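Local coordinates for protein transcription termination factor FttA (PDB 3AF6) that probably terminates archaeal transcription by cutting nascent RNA with a two-zinc nuclease centre of the metallo-beta-lactamase superfamily, at residues A[152-155]-A[156-160]; A[162-165]-A[166-170]; A[239-242]-A[243-247]; A[404-407]-A[408-411]; A[586-589]-A[590-593]. All coordinates share one frame; numbering follows the deposited sequence.

Contact 1: residues A[152-155]-A[156-160]; sequences TIYS and IRQIL
Tyr154 and Gln158, one helical turn apart, send their side chains out the same way and lie alongside each other, with ring and amide planes inclined by 54°. Both leave the backbone in the same sense. The tyrosine ring stands opposite its own backbone N (chi1 168°) and the glutamine CG does likewise. The glutamine then bends at its second torsion, and the two groups remain loose neighbours.

A second pairing runs from Ser155 to Ile159. Here CG1 of Ile159 lies 3.3 Å from Ser155 O, and the Ile159 CD1 methyl comes to 4.1 Å from Ser155 OG. Ile156 treats Thr152 in the same manner: its CG1 is 3.2 Å from Thr152 O, while Ile156 CD1 and Thr152 CG2 meet as methyl against methyl at 4.3 Å.

These are i to i+4 contacts of an ordinary alpha-helix, 151-161, in the archaeal CPSF-KH region. Its backbone bonds include Ile156 N to Thr152 O at 3.0 Å and Ile159 N to Ser155 O at 2.9 Å.

Toward the rest of the protein the faces differ. Thr152 and Ile156 both pack on helix 282-301, with the threonine also reaching helix 462-471, where its OG1 is hydrogen-bonded to Glu464. Ile156 and Ile159 meet Ile317 of helix 310-319. Arg157, bent at two torsions, carries its guanidinium to a salt bridge with Glu114.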
loop_
_atom_site.group_PDB
_atom_site.type_symbol
_atom_site.label_atom_id
_atom_site.label_comp_id
_atom_site.label_asym_id
_atom_site.label_seq_id
_atom_site.Cartn_x
_atom_site.Cartn_y
_atom_site.Cartn_z
ATOM N N THR A 152 12.698 -7.619 -0.451
ATOM C CA THR A 152 11.674 -7.067 -1.324
ATOM C C THR A 152 12.111 -5.835 -2.093
ATOM O O THR A 152 11.972 -5.786 -3.310
ATOM C CB THR A 152 10.416 -6.706 -0.535
ATOM O OG1 THR A 152 10.118 -7.757 0.386
ATOM C CG2 THR A 152 9.236 -6.530 -1.476
ATOM N N ILE A 153 12.623 -4.833 -1.387
ATOM C CA ILE A 153 13.059 -3.603 -2.041
ATOM C C ILE A 153 14.214 -3.873 -2.996
ATOM O O ILE A 153 14.279 -3.307 -4.091
ATOM C CB ILE A 153 13.484 -2.548 -0.999
ATOM C CG1 ILE A 153 12.239 -2.034 -0.264
ATOM C CG2 ILE A 153 14.255 -1.426 -1.675
ATOM C CD1 ILE A 153 12.526 -1.241 0.978
ATOM N N TYR A 154 15.121 -4.743 -2.573
ATOM C CA TYR A 154 16.272 -5.100 -3.382
ATOM C C TYR A 154 15.797 -5.801 -4.643
ATOM O O TYR A 154 16.278 -5.519 -5.745
ATOM C CB TYR A 154 17.207 -6.011 -2.575
ATOM C CG TYR A 154 18.299 -6.698 -3.374
ATOM C CD1 TYR A 154 18.100 -7.975 -3.914
ATOM C CD2 TYR A 154 19.543 -6.089 -3.562
ATOM C CE1 TYR A 154 19.115 -8.630 -4.619
ATOM C CE2 TYR A 154 20.564 -6.731 -4.264
ATOM C CZ TYR A 154 20.347 -8.002 -4.789
ATOM O OH TYR A 154 21.359 -8.641 -5.477
ATOM N N SER A 155 14.839 -6.708 -4.483
ATOM C CA SER A 155 14.311 -7.437 -5.624
ATOM C C SER A 155 13.658 -6.506 -6.642
ATOM O O SER A 155 13.917 -6.604 -7.839
ATOM C CB SER A 155 13.302 -8.480 -5.168
ATOM O OG SER A 155 12.902 -9.266 -6.273
ATOM N N ILE A 156 12.808 -5.604 -6.170
ATOM C CA ILE A 156 12.145 -4.666 -7.059
ATOM C C ILE A 156 13.199 -3.866 -7.824
ATOM O O ILE A 156 13.153 -3.757 -9.051
ATOM C CB ILE A 156 11.240 -3.704 -6.258
ATOM C CG1 ILE A 156 10.109 -4.494 -5.599
ATOM C CG2 ILE A 156 10.687 -2.626 -7.163
ATOM C CD1 ILE A 156 9.191 -3.661 -4.742
ATOM N N ARG A 157 14.159 -3.314 -7.088
ATOM C CA ARG A 157 15.225 -2.523 -7.691
ATOM C C ARG A 157 15.937 -3.345 -8.761
ATOM O O ARG A 157 16.282 -2.842 -9.825
ATOM C CB ARG A 157 16.212 -2.078 -6.609
ATOM C CG ARG A 157 17.221 -1.039 -7.074
ATOM C CD ARG A 157 17.453 0.027 -5.999
ATOM N NE ARG A 157 18.023 -0.525 -4.771
ATOM C CZ ARG A 157 18.185 0.167 -3.647
ATOM N NH1 ARG A 157 17.817 1.442 -3.591
ATOM N NH2 ARG A 157 18.715 -0.413 -2.575
ATOM N N GLN A 158 16.140 -4.623 -8.465
ATOM C CA GLN A 158 16.798 -5.549 -9.380
ATOM C C GLN A 158 15.985 -5.693 -10.665
ATOM O O GLN A 158 16.527 -5.634 -11.767
ATOM C CB GLN A 158 16.942 -6.919 -8.704
ATOM C CG GLN A 158 17.695 -7.965 -9.517
ATOM C CD GLN A 158 19.200 -7.746 -9.512
ATOM O OE1 GLN A 158 19.693 -6.700 -9.943
ATOM N NE2 GLN A 158 19.938 -8.736 -9.018
ATOM N N ILE A 159 14.678 -5.881 -10.507
ATOM C CA ILE A 159 13.772 -6.050 -11.641
ATOM C C ILE A 159 13.681 -4.798 -12.498
ATOM O O ILE A 159 13.656 -4.876 -13.725
ATOM C CB ILE A 159 12.360 -6.438 -11.157
ATOM C CG1 ILE A 159 12.414 -7.803 -10.472
ATOM C CG2 ILE A 159 11.394 -6.467 -12.324
ATOM C CD1 ILE A 159 11.149 -8.192 -9.783
ATOM N N LEU A 160 13.641 -3.641 -11.849
ATOM C CA LEU A 160 13.552 -2.377 -12.564
ATOM C C LEU A 160 14.798 -2.032 -13.374
ATOM O O LEU A 160 14.684 -1.504 -14.480
ATOM C CB LEU A 160 13.240 -1.242 -11.584
ATOM C CG LEU A 160 11.784 -0.765 -11.519
ATOM C CD1 LEU A 160 10.834 -1.946 -11.510
ATOM C CD2 LEU A 160 11.599 0.092 -10.281
#

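Contact 2: residues A[162-165]-A[166-170]; sequences TESK and DRRKF
The carbonyl oxygen of Lys165 is approached by two amides of the following turn. Lys169 N makes the sounder bond to it, at 3.2 Å. Arg168 N lies at 3.1 Å from Lys165 O, but its 125° angle makes that bond weak, and the same N-H points better at Ser164 O, also 3.1 Å away. Arg167 N is bonded in turn to Glu163 O.

Around this backbone the charges sort into two like pairs. Lys165 and Arg168 extend side by side in the same direction. The aliphatic part of the lysine does the touching, CD being 3.8 Å from Arg168 NH2, while Lys165 NZ stays 4.1 Å from that same nitrogen. The arginine runs straight out before bending at its third torsion, which lays the guanidinium beside the lysine chain.

Glu163 and Asp166 form the acidic pair, their carboxylates turned 42° against each other. The glutamate CG sits beside its own backbone N (chi1 -72°), and a bend at the next torsion brings OE2 close to Asp166 OD2, two acceptors of like charge. Glu163 OE1 and Asp166 OD2 each make a long, weak ion pair with Lys318, whose positive charge probably eases their closeness. Arg167 turns elsewhere, giving weak hydrogen bonds to the carbonyls of Lys318 and Thr320.

With Glu163 at the N-cap position and Asp166 three residues on, the arrangement is that of an acidic first turn, whose carboxylates would probably interact favourably, through electrostatics alone, with the positive end of the helix dipole, here that of helix 164-178.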
loop_
_atom_site.group_PDB
_atom_site.type_symbol
_atom_site.label_atom_id
_atom_site.label_comp_id
_atom_site.label_asym_id
_atom_site.label_seq_id
_atom_site.Cartn_x
_atom_site.Cartn_y
_atom_site.Cartn_z
ATOM N N THR A 162 17.194 -4.304 -14.406
ATOM C CA THR A 162 17.499 -5.348 -15.379
ATOM C C THR A 162 16.359 -5.514 -16.372
ATOM O O THR A 162 16.273 -6.526 -17.068
ATOM C CB THR A 162 17.754 -6.711 -14.693
ATOM O OG1 THR A 162 16.591 -7.103 -13.958
ATOM C CG2 THR A 162 18.942 -6.622 -13.744
ATOM N N GLU A 163 15.485 -4.515 -16.435
ATOM C CA GLU A 163 14.340 -4.544 -17.338
ATOM C C GLU A 163 14.121 -3.162 -17.935
ATOM O O GLU A 163 13.058 -2.883 -18.484
ATOM C CB GLU A 163 13.075 -4.960 -16.581
ATOM C CG GLU A 163 12.996 -6.424 -16.155
ATOM C CD GLU A 163 12.454 -7.326 -17.250
ATOM O OE1 GLU A 163 11.888 -8.394 -16.922
ATOM O OE2 GLU A 163 12.598 -6.969 -18.440
ATOM N N SER A 164 15.129 -2.303 -17.815
ATOM C CA SER A 164 15.055 -0.939 -18.328
ATOM C C SER A 164 14.406 -0.863 -19.704
ATOM O O SER A 164 13.620 0.043 -19.976
ATOM C CB SER A 164 16.453 -0.319 -18.390
ATOM O OG SER A 164 17.290 -1.029 -19.282
ATOM N N LYS A 165 14.737 -1.814 -20.572
ATOM C CA LYS A 165 14.171 -1.842 -21.915
ATOM C C LYS A 165 12.648 -1.747 -21.883
ATOM O O LYS A 165 12.074 -0.741 -22.302
ATOM C CB LYS A 165 14.591 -3.122 -22.647
ATOM C CG LYS A 165 15.705 -2.925 -23.666
ATOM C CD LYS A 165 16.971 -2.388 -23.013
ATOM C CE LYS A 165 18.053 -2.113 -24.047
ATOM N NZ LYS A 165 19.310 -1.628 -23.411
ATOM N N ASP A 166 11.999 -2.795 -21.379
ATOM C CA ASP A 166 10.545 -2.824 -21.295
ATOM C C ASP A 166 9.951 -1.590 -20.619
ATOM O O ASP A 166 9.124 -0.895 -21.206
ATOM C CB ASP A 166 10.070 -4.074 -20.549
ATOM C CG ASP A 166 10.349 -5.355 -21.313
ATOM O OD1 ASP A 166 10.283 -5.333 -22.561
ATOM O OD2 ASP A 166 10.617 -6.388 -20.660
ATOM N N ARG A 167 10.375 -1.316 -19.389
ATOM C CA ARG A 167 9.847 -0.174 -18.657
ATOM C C ARG A 167 9.782 1.097 -19.491
ATOM O O ARG A 167 8.836 1.872 -19.375
ATOM C CB ARG A 167 10.661 0.077 -17.387
ATOM C CG ARG A 167 10.188 1.295 -16.600
ATOM C CD ARG A 167 10.262 1.051 -15.100
ATOM N NE ARG A 167 9.004 0.542 -14.557
ATOM C CZ ARG A 167 7.972 1.305 -14.205
ATOM N NH1 ARG A 167 6.872 0.744 -13.725
ATOM N NH2 ARG A 167 8.040 2.626 -14.314
ATOM N N ARG A 168 10.785 1.306 -20.334
ATOM C CA ARG A 168 10.831 2.482 -21.194
ATOM C C ARG A 168 9.700 2.387 -22.219
ATOM O O ARG A 168 8.978 3.352 -22.471
ATOM C CB ARG A 168 12.179 2.531 -21.912
ATOM C CG ARG A 168 12.495 3.835 -22.636
ATOM C CD ARG A 168 13.707 3.645 -23.553
ATOM N NE ARG A 168 14.733 2.797 -22.939
ATOM C CZ ARG A 168 15.724 2.206 -23.606
ATOM N NH1 ARG A 168 15.836 2.371 -24.921
ATOM N NH2 ARG A 168 16.595 1.434 -22.960
ATOM N N LYS A 169 9.554 1.208 -22.808
ATOM C CA LYS A 169 8.519 0.979 -23.801
ATOM C C LYS A 169 7.160 1.225 -23.166
ATOM O O LYS A 169 6.333 1.959 -23.703
ATOM C CB LYS A 169 8.607 -0.459 -24.322
ATOM C CG LYS A 169 7.521 -0.844 -25.311
ATOM C CD LYS A 169 7.755 -2.240 -25.863
ATOM C CE LYS A 169 6.745 -2.586 -26.954
ATOM N NZ LYS A 169 7.056 -3.879 -27.629
ATOM N N PHE A 170 6.956 0.604 -22.008
ATOM C CA PHE A 170 5.721 0.699 -21.242
ATOM C C PHE A 170 5.334 2.129 -20.897
ATOM O O PHE A 170 4.180 2.516 -21.044
ATOM C CB PHE A 170 5.866 -0.113 -19.954
ATOM C CG PHE A 170 4.849 0.219 -18.901
ATOM C CD1 PHE A 170 3.530 -0.190 -19.036
ATOM C CD2 PHE A 170 5.216 0.952 -17.774
ATOM C CE1 PHE A 170 2.584 0.125 -18.063
ATOM C CE2 PHE A 170 4.282 1.274 -16.793
ATOM C CZ PHE A 170 2.959 0.858 -16.937
#

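Contact 3: residues A[239-242]-A[243-247]; sequences EFQY and VLREG
Two CH-pi contacts, Leu244 on Phe240 and Glu246 on Tyr242, carry the side-chain packing. In the first, the leucine CD1 methyl lies over one face of the phenylalanine ring, 3.9 Å from its centroid and shifted toward the rim, closest to Phe240 CZ. Leucine CG and CD2 approach the CE1 side of the same ring. Both groups are buried, and Phe240 also rests on Leu194.

The second contact repeats the geometry at the surface with a different partner. The CG methylene of Glu246 sits 3.8 Å from the centroid of the Tyr242 ring. The glutamate chain bends at its second torsion, and the carboxylate plane is inclined by 19° to that of the ring. A sulfate ion, probably from the crystallisation liquor, is bound close to the tyrosine.

Between side chains the polar contact is slight. Gln241 OE1 faces the edge of the Arg245 guanidinium but is nearest Arg245 CD, at 3.4 Å, with NE at 3.6 Å, and the amide and guanidinium planes are nearly perpendicular at 79°. The other end of that amide is committed, since Gln241 NE2 is hydrogen-bonded to Phe235 O.

Backbone bonds hold the frame. Leu244 N reaches Phe240 O and Arg245 N reaches Gln241 O, both at 2.9 Å. The series then slackens, with Glu246 N to Tyr242 O weak at 3.3 Å. Beyond it Gly247 turns to positive phi (64°). With two bonds back into the last turn, one of them Gly247 N to Leu244 O at 2.8 Å, this is a Schellman motif, terminating helix 238-245 of the metallo-beta-lactamase domain.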
loop_
_atom_site.group_PDB
_atom_site.type_symbol
_atom_site.label_atom_id
_atom_site.label_comp_id
_atom_site.label_asym_id
_atom_site.label_seq_id
_atom_site.Cartn_x
_atom_site.Cartn_y
_atom_site.Cartn_z
ATOM N N GLU A 239 -20.067 -4.789 -18.325
ATOM C CA GLU A 239 -19.260 -3.589 -18.489
ATOM C C GLU A 239 -17.782 -3.832 -18.232
ATOM O O GLU A 239 -16.935 -3.297 -18.947
ATOM C CB GLU A 239 -19.760 -2.495 -17.557
ATOM C CG GLU A 239 -19.836 -2.935 -16.120
ATOM C CD GLU A 239 -21.190 -3.471 -15.760
ATOM O OE1 GLU A 239 -21.868 -2.824 -14.944
ATOM O OE2 GLU A 239 -21.585 -4.526 -16.290
ATOM N N PHE A 240 -17.473 -4.632 -17.212
ATOM C CA PHE A 240 -16.087 -4.941 -16.879
ATOM C C PHE A 240 -15.476 -5.860 -17.941
ATOM O O PHE A 240 -14.341 -5.629 -18.373
ATOM C CB PHE A 240 -15.996 -5.565 -15.480
ATOM C CG PHE A 240 -14.584 -5.761 -14.987
ATOM C CD1 PHE A 240 -13.593 -4.820 -15.258
ATOM C CD2 PHE A 240 -14.244 -6.882 -14.233
ATOM C CE1 PHE A 240 -12.282 -4.998 -14.785
ATOM C CE2 PHE A 240 -12.941 -7.069 -13.757
ATOM C CZ PHE A 240 -11.960 -6.128 -14.033
ATOM N N GLN A 241 -16.211 -6.886 -18.374
ATOM C CA GLN A 241 -15.701 -7.770 -19.432
ATOM C C GLN A 241 -15.450 -6.905 -20.670
ATOM O O GLN A 241 -14.451 -7.068 -21.376
ATOM C CB GLN A 241 -16.710 -8.870 -19.803
ATOM C CG GLN A 241 -16.678 -10.147 -18.954
ATOM C CD GLN A 241 -15.387 -10.963 -19.130
ATOM O OE1 GLN A 241 -14.999 -11.319 -20.253
ATOM N NE2 GLN A 241 -14.731 -11.274 -18.015
ATOM N N TYR A 242 -16.355 -5.970 -20.928
ATOM C CA TYR A 242 -16.188 -5.113 -22.093
ATOM C C TYR A 242 -14.964 -4.210 -21.978
ATOM O O TYR A 242 -14.328 -3.913 -22.981
ATOM C CB TYR A 242 -17.450 -4.277 -22.342
ATOM C CG TYR A 242 -17.293 -3.257 -23.449
ATOM C CD1 TYR A 242 -16.834 -1.960 -23.177
ATOM C CD2 TYR A 242 -17.560 -3.595 -24.778
ATOM C CE1 TYR A 242 -16.645 -1.036 -24.199
ATOM C CE2 TYR A 242 -17.366 -2.673 -25.807
ATOM C CZ TYR A 242 -16.912 -1.400 -25.511
ATOM O OH TYR A 242 -16.734 -0.489 -26.533
ATOM N N VAL A 243 -14.626 -3.778 -20.766
ATOM C CA VAL A 243 -13.465 -2.921 -20.593
ATOM C C VAL A 243 -12.170 -3.738 -20.734
ATOM O O VAL A 243 -11.182 -3.268 -21.315
ATOM C CB VAL A 243 -13.501 -2.197 -19.211
ATOM C CG1 VAL A 243 -12.154 -1.552 -18.912
ATOM C CG2 VAL A 243 -14.590 -1.133 -19.211
ATOM N N LEU A 244 -12.170 -4.961 -20.210
ATOM C CA LEU A 244 -10.984 -5.802 -20.309
ATOM C C LEU A 244 -10.720 -6.264 -21.743
ATOM O O LEU A 244 -9.663 -5.978 -22.300
ATOM C CB LEU A 244 -11.106 -7.017 -19.390
ATOM C CG LEU A 244 -11.089 -6.732 -17.886
ATOM C CD1 LEU A 244 -11.241 -8.027 -17.127
ATOM C CD2 LEU A 244 -9.793 -6.045 -17.493
ATOM N N ARG A 245 -11.684 -6.960 -22.341
ATOM C CA ARG A 245 -11.538 -7.472 -23.706
ATOM C C ARG A 245 -11.195 -6.424 -24.757
ATOM O O ARG A 245 -10.465 -6.716 -25.705
ATOM C CB ARG A 245 -12.809 -8.219 -24.133
ATOM C CG ARG A 245 -13.058 -9.498 -23.343
ATOM C CD ARG A 245 -14.535 -9.863 -23.336
ATOM N NE ARG A 245 -14.811 -11.193 -23.878
ATOM C CZ ARG A 245 -14.558 -11.560 -25.132
ATOM N NH1 ARG A 245 -14.012 -10.701 -25.981
ATOM N NH2 ARG A 245 -14.873 -12.779 -25.544
ATOM N N GLU A 246 -11.718 -5.215 -24.610
ATOM C CA GLU A 246 -11.425 -4.175 -25.591
ATOM C C GLU A 246 -10.145 -3.424 -25.224
ATOM O O GLU A 246 -9.693 -2.555 -25.966
ATOM C CB GLU A 246 -12.576 -3.163 -25.691
ATOM C CG GLU A 246 -13.944 -3.735 -26.016
ATOM C CD GLU A 246 -13.986 -4.468 -27.339
ATOM O OE1 GLU A 246 -13.491 -3.912 -28.340
ATOM O OE2 GLU A 246 -14.528 -5.592 -27.379
ATOM N N GLY A 247 -9.565 -3.752 -24.076
ATOM C CA GLY A 247 -8.357 -3.068 -23.653
ATOM C C GLY A 247 -8.602 -1.592 -23.389
ATOM O O GLY A 247 -7.801 -0.748 -23.784
#

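Contact 4: residues A[404-407]-A[408-411]; sequences PREE and AEKR
Glu407 and Arg411 form an i to i+4 salt bridge on the opening turns of helix 405-420, in the beta-CASP region, with Pro404 at the N-cap position. Followed outward, the glutamate begins with CB beside the amide of the next residue, 3.2 Å from Ala408 N. CG continues opposite its own backbone N (chi1 -171°), already 4.0 Å from that amide, and the chain stays extended to the carboxylate. CD comes to 3.9 Å from Arg411 NH2, and OE2 makes the bridge itself at 2.8 Å from Arg411 NH2.

The arginine arrives alongside, pointing the same way. Bends at its second and third torsions bring the guanidinium back to the glutamate, its plane standing 82° from that of the carboxylate. One oxygen and one nitrogen therefore meet, instead of the two pairs of a bidentate bridge.

Glu409 is salt-bridged to Arg374, and Arg405, about 9 Å from the side chain of the zinc ligand His344, makes a long, weak ion pair with Glu438. Ala408 is buried against Ile588, on which the Arg411 chain also packs.

The helix is set going by Ala408 N bonded to Pro404 O at 3.0 Å. Two residues on, Lys410 N is bonded to Glu406 O, and the same oxygen is 3.0 Å from Lys410 CG.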
loop_
_atom_site.group_PDB
_atom_site.type_symbol
_atom_site.label_atom_id
_atom_site.label_comp_id
_atom_site.label_asym_id
_atom_site.label_seq_id
_atom_site.Cartn_x
_atom_site.Cartn_y
_atom_site.Cartn_z
ATOM N N PRO A 404 -10.899 2.431 23.877
ATOM C CA PRO A 404 -9.888 3.498 23.875
ATOM C C PRO A 404 -8.478 2.900 23.795
ATOM O O PRO A 404 -8.173 1.941 24.501
ATOM C CB PRO A 404 -10.130 4.201 25.205
ATOM C CG PRO A 404 -11.589 4.037 25.407
ATOM C CD PRO A 404 -11.827 2.597 25.006
ATOM N N ARG A 405 -7.625 3.480 22.950
ATOM C CA ARG A 405 -6.257 3.003 22.748
ATOM C C ARG A 405 -5.477 2.687 24.016
ATOM O O ARG A 405 -4.739 1.705 24.068
ATOM C CB ARG A 405 -5.447 4.011 21.921
ATOM C CG ARG A 405 -6.236 4.684 20.790
ATOM C CD ARG A 405 -5.373 5.005 19.555
ATOM N NE ARG A 405 -5.753 4.156 18.426
ATOM C CZ ARG A 405 -5.115 3.048 18.054
ATOM N NH1 ARG A 405 -4.033 2.642 18.713
ATOM N NH2 ARG A 405 -5.582 2.326 17.038
ATOM N N GLU A 406 -5.636 3.505 25.045
ATOM C CA GLU A 406 -4.890 3.275 26.267
ATOM C C GLU A 406 -5.483 2.180 27.134
ATOM O O GLU A 406 -4.757 1.486 27.846
ATOM C CB GLU A 406 -4.772 4.571 27.058
ATOM C CG GLU A 406 -3.541 4.621 27.925
ATOM C CD GLU A 406 -3.287 5.995 28.484
ATOM O OE1 GLU A 406 -4.111 6.467 29.300
ATOM O OE2 GLU A 406 -2.263 6.600 28.099
ATOM N N GLU A 407 -6.801 2.024 27.083
ATOM C CA GLU A 407 -7.457 0.988 27.868
ATOM C C GLU A 407 -7.087 -0.357 27.246
ATOM O O GLU A 407 -6.904 -1.349 27.942
ATOM C CB GLU A 407 -8.969 1.178 27.833
ATOM C CG GLU A 407 -9.735 0.279 28.782
ATOM C CD GLU A 407 -11.242 0.376 28.577
ATOM O OE1 GLU A 407 -11.787 1.503 28.641
ATOM O OE2 GLU A 407 -11.885 -0.674 28.350
ATOM N N ALA A 408 -6.971 -0.374 25.925
ATOM C CA ALA A 408 -6.618 -1.587 25.204
ATOM C C ALA A 408 -5.177 -1.929 25.527
ATOM O O ALA A 408 -4.857 -3.066 25.867
ATOM C CB ALA A 408 -6.776 -1.371 23.707
ATOM N N GLU A 409 -4.314 -0.927 25.404
ATOM C CA GLU A 409 -2.893 -1.082 25.686
ATOM C C GLU A 409 -2.733 -1.710 27.061
ATOM O O GLU A 409 -1.977 -2.666 27.243
ATOM C CB GLU A 409 -2.214 0.284 25.668
ATOM C CG GLU A 409 -0.712 0.226 25.771
ATOM C CD GLU A 409 -0.080 1.607 25.795
ATOM O OE1 GLU A 409 -0.011 2.213 26.894
ATOM O OE2 GLU A 409 0.341 2.086 24.712
ATOM N N LYS A 410 -3.465 -1.174 28.027
ATOM C CA LYS A 410 -3.391 -1.682 29.380
ATOM C C LYS A 410 -3.912 -3.104 29.502
ATOM O O LYS A 410 -3.410 -3.886 30.308
ATOM C CB LYS A 410 -4.147 -0.758 30.338
ATOM C CG LYS A 410 -3.529 0.636 30.459
ATOM C CD LYS A 410 -4.085 1.377 31.656
ATOM C CE LYS A 410 -3.554 2.799 31.743
ATOM N NZ LYS A 410 -4.019 3.454 32.999
ATOM N N ARG A 411 -4.914 -3.442 28.697
ATOM C CA ARG A 411 -5.497 -4.779 28.730
ATOM C C ARG A 411 -4.512 -5.777 28.114
ATOM O O ARG A 411 -4.395 -6.906 28.565
ATOM C CB ARG A 411 -6.816 -4.790 27.956
ATOM C CG ARG A 411 -7.736 -5.945 28.312
ATOM C CD ARG A 411 -8.798 -5.542 29.333
ATOM N NE ARG A 411 -9.819 -4.675 28.746
ATOM C CZ ARG A 411 -10.910 -4.257 29.384
ATOM N NH1 ARG A 411 -11.140 -4.620 30.641
ATOM N NH2 ARG A 411 -11.780 -3.471 28.760
#

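Contact 5: residues A[586-589]-A[590-593]; sequences HTID and GFSG
Ile588 and Phe591 meet side by side, pointing the same way: the CG2 methyl of the isoleucine lies 3.4 Å from ring atom CE2 of Phe591, approaching the ring obliquely. Next to them the chain reverses in a type I beta turn from Asp589 to Ser592. It is closed by Ser592 N bonded to Asp589 O at 3.1 Å.

The next shell fixes both ends of the turn. Asp589 holds its carboxylate between its own N and carbonyl carbon (chi1 64°), from where OD1 accepts a hydrogen bond from Met403 N. Ser592 OG is hydrogen-bonded to His594 N and to Gln402 OE1, and Phe591 O to Arg435. Just past the turn, Gly593 O takes ND1 of His344, a second-shell bond that probably orients this zinc ligand.

Seen in the fold, the turn leaves the end of strand 584-587, outermost in the parallel beta-CASP sheet and paired with strand 544-547. Phe591 packs on Leu412 of helix 405-420 and Ile588 on Ile546 of strand 544-547, before the chain moves on to helix 597-606.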
loop_
_atom_site.group_PDB
_atom_site.type_symbol
_atom_site.label_atom_id
_atom_site.label_comp_id
_atom_site.label_asym_id
_atom_site.label_seq_id
_atom_site.Cartn_x
_atom_site.Cartn_y
_atom_site.Cartn_z
ATOM N N HIS A 586 -9.045 -13.834 23.879
ATOM C CA HIS A 586 -9.252 -12.417 24.183
ATOM C C HIS A 586 -9.336 -11.574 22.917
ATOM O O HIS A 586 -8.656 -11.857 21.926
ATOM C CB HIS A 586 -8.102 -11.874 25.034
ATOM C CG HIS A 586 -7.952 -12.546 26.358
ATOM N ND1 HIS A 586 -8.882 -12.416 27.368
ATOM C CD2 HIS A 586 -6.989 -13.368 26.836
ATOM C CE1 HIS A 586 -8.498 -13.129 28.411
ATOM N NE2 HIS A 586 -7.352 -13.717 28.114
ATOM N N THR A 587 -10.156 -10.529 22.954
ATOM C CA THR A 587 -10.289 -9.636 21.813
ATOM C C THR A 587 -10.018 -8.200 22.253
ATOM O O THR A 587 -10.743 -7.649 23.077
ATOM C CB THR A 587 -11.703 -9.703 21.180
ATOM O OG1 THR A 587 -11.917 -10.998 20.604
ATOM C CG2 THR A 587 -11.848 -8.657 20.086
ATOM N N ILE A 588 -8.963 -7.605 21.709
ATOM C CA ILE A 588 -8.608 -6.230 22.028
ATOM C C ILE A 588 -8.655 -5.478 20.709
ATOM O O ILE A 588 -7.732 -5.584 19.910
ATOM C CB ILE A 588 -7.171 -6.122 22.597
ATOM C CG1 ILE A 588 -6.975 -7.093 23.766
ATOM C CG2 ILE A 588 -6.909 -4.697 23.060
ATOM C CD1 ILE A 588 -7.811 -6.784 24.973
ATOM N N ASP A 589 -9.721 -4.721 20.474
ATOM C CA ASP A 589 -9.855 -3.990 19.218
ATOM C C ASP A 589 -9.328 -2.560 19.264
ATOM O O ASP A 589 -9.443 -1.818 18.285
ATOM C CB ASP A 589 -11.317 -3.959 18.780
ATOM C CG ASP A 589 -12.195 -3.207 19.753
ATOM O OD1 ASP A 589 -11.673 -2.319 20.460
ATOM O OD2 ASP A 589 -13.409 -3.494 19.799
ATOM N N GLY A 590 -8.752 -2.176 20.397
ATOM C CA GLY A 590 -8.231 -0.827 20.534
ATOM C C GLY A 590 -6.986 -0.482 19.730
ATOM O O GLY A 590 -6.499 0.643 19.806
ATOM N N PHE A 591 -6.451 -1.430 18.971
ATOM C CA PHE A 591 -5.263 -1.144 18.165
ATOM C C PHE A 591 -5.664 -1.103 16.698
ATOM O O PHE A 591 -4.818 -0.942 15.809
ATOM C CB PHE A 591 -4.209 -2.232 18.356
ATOM C CG PHE A 591 -3.843 -2.464 19.777
ATOM C CD1 PHE A 591 -3.163 -1.488 20.497
ATOM C CD2 PHE A 591 -4.197 -3.653 20.409
ATOM C CE1 PHE A 591 -2.839 -1.689 21.832
ATOM C CE2 PHE A 591 -3.880 -3.867 21.745
ATOM C CZ PHE A 591 -3.197 -2.880 22.459
ATOM N N SER A 592 -6.965 -1.269 16.464
ATOM C CA SER A 592 -7.527 -1.281 15.121
ATOM C C SER A 592 -6.980 -0.208 14.197
ATOM O O SER A 592 -6.660 0.902 14.628
ATOM C CB SER A 592 -9.044 -1.131 15.185
ATOM O OG SER A 592 -9.570 -0.976 13.883
ATOM N N GLY A 593 -6.880 -0.552 12.922
ATOM C CA GLY A 593 -6.414 0.406 11.940
ATOM C C GLY A 593 -7.626 0.998 11.233
ATOM O O GLY A 593 -7.486 1.719 10.248
#

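Overall arrangement
Four of the contacts are turns of helix and one, contact 5, is a buried turn after a strand. Contacts 1 and 2 lie on successive helices of the KH region and touch through Leu160 and Arg167, yet the first packs largely by aliphatic groups against other helices while the second is a charged surface turn. Contact 3, at a helix end in the metallo-beta-lactamase domain, relies on CH-pi packing. Contacts 4 and 5, with centres 9 Å apart, interlock: the first turns of helix 405-420 rest on the turn after strand 584-587, and Arg405 NH2 lies 3.0 Å from Ser592 O. Both lie near the zinc site, contact 5 through its bond to the zinc ligand His344.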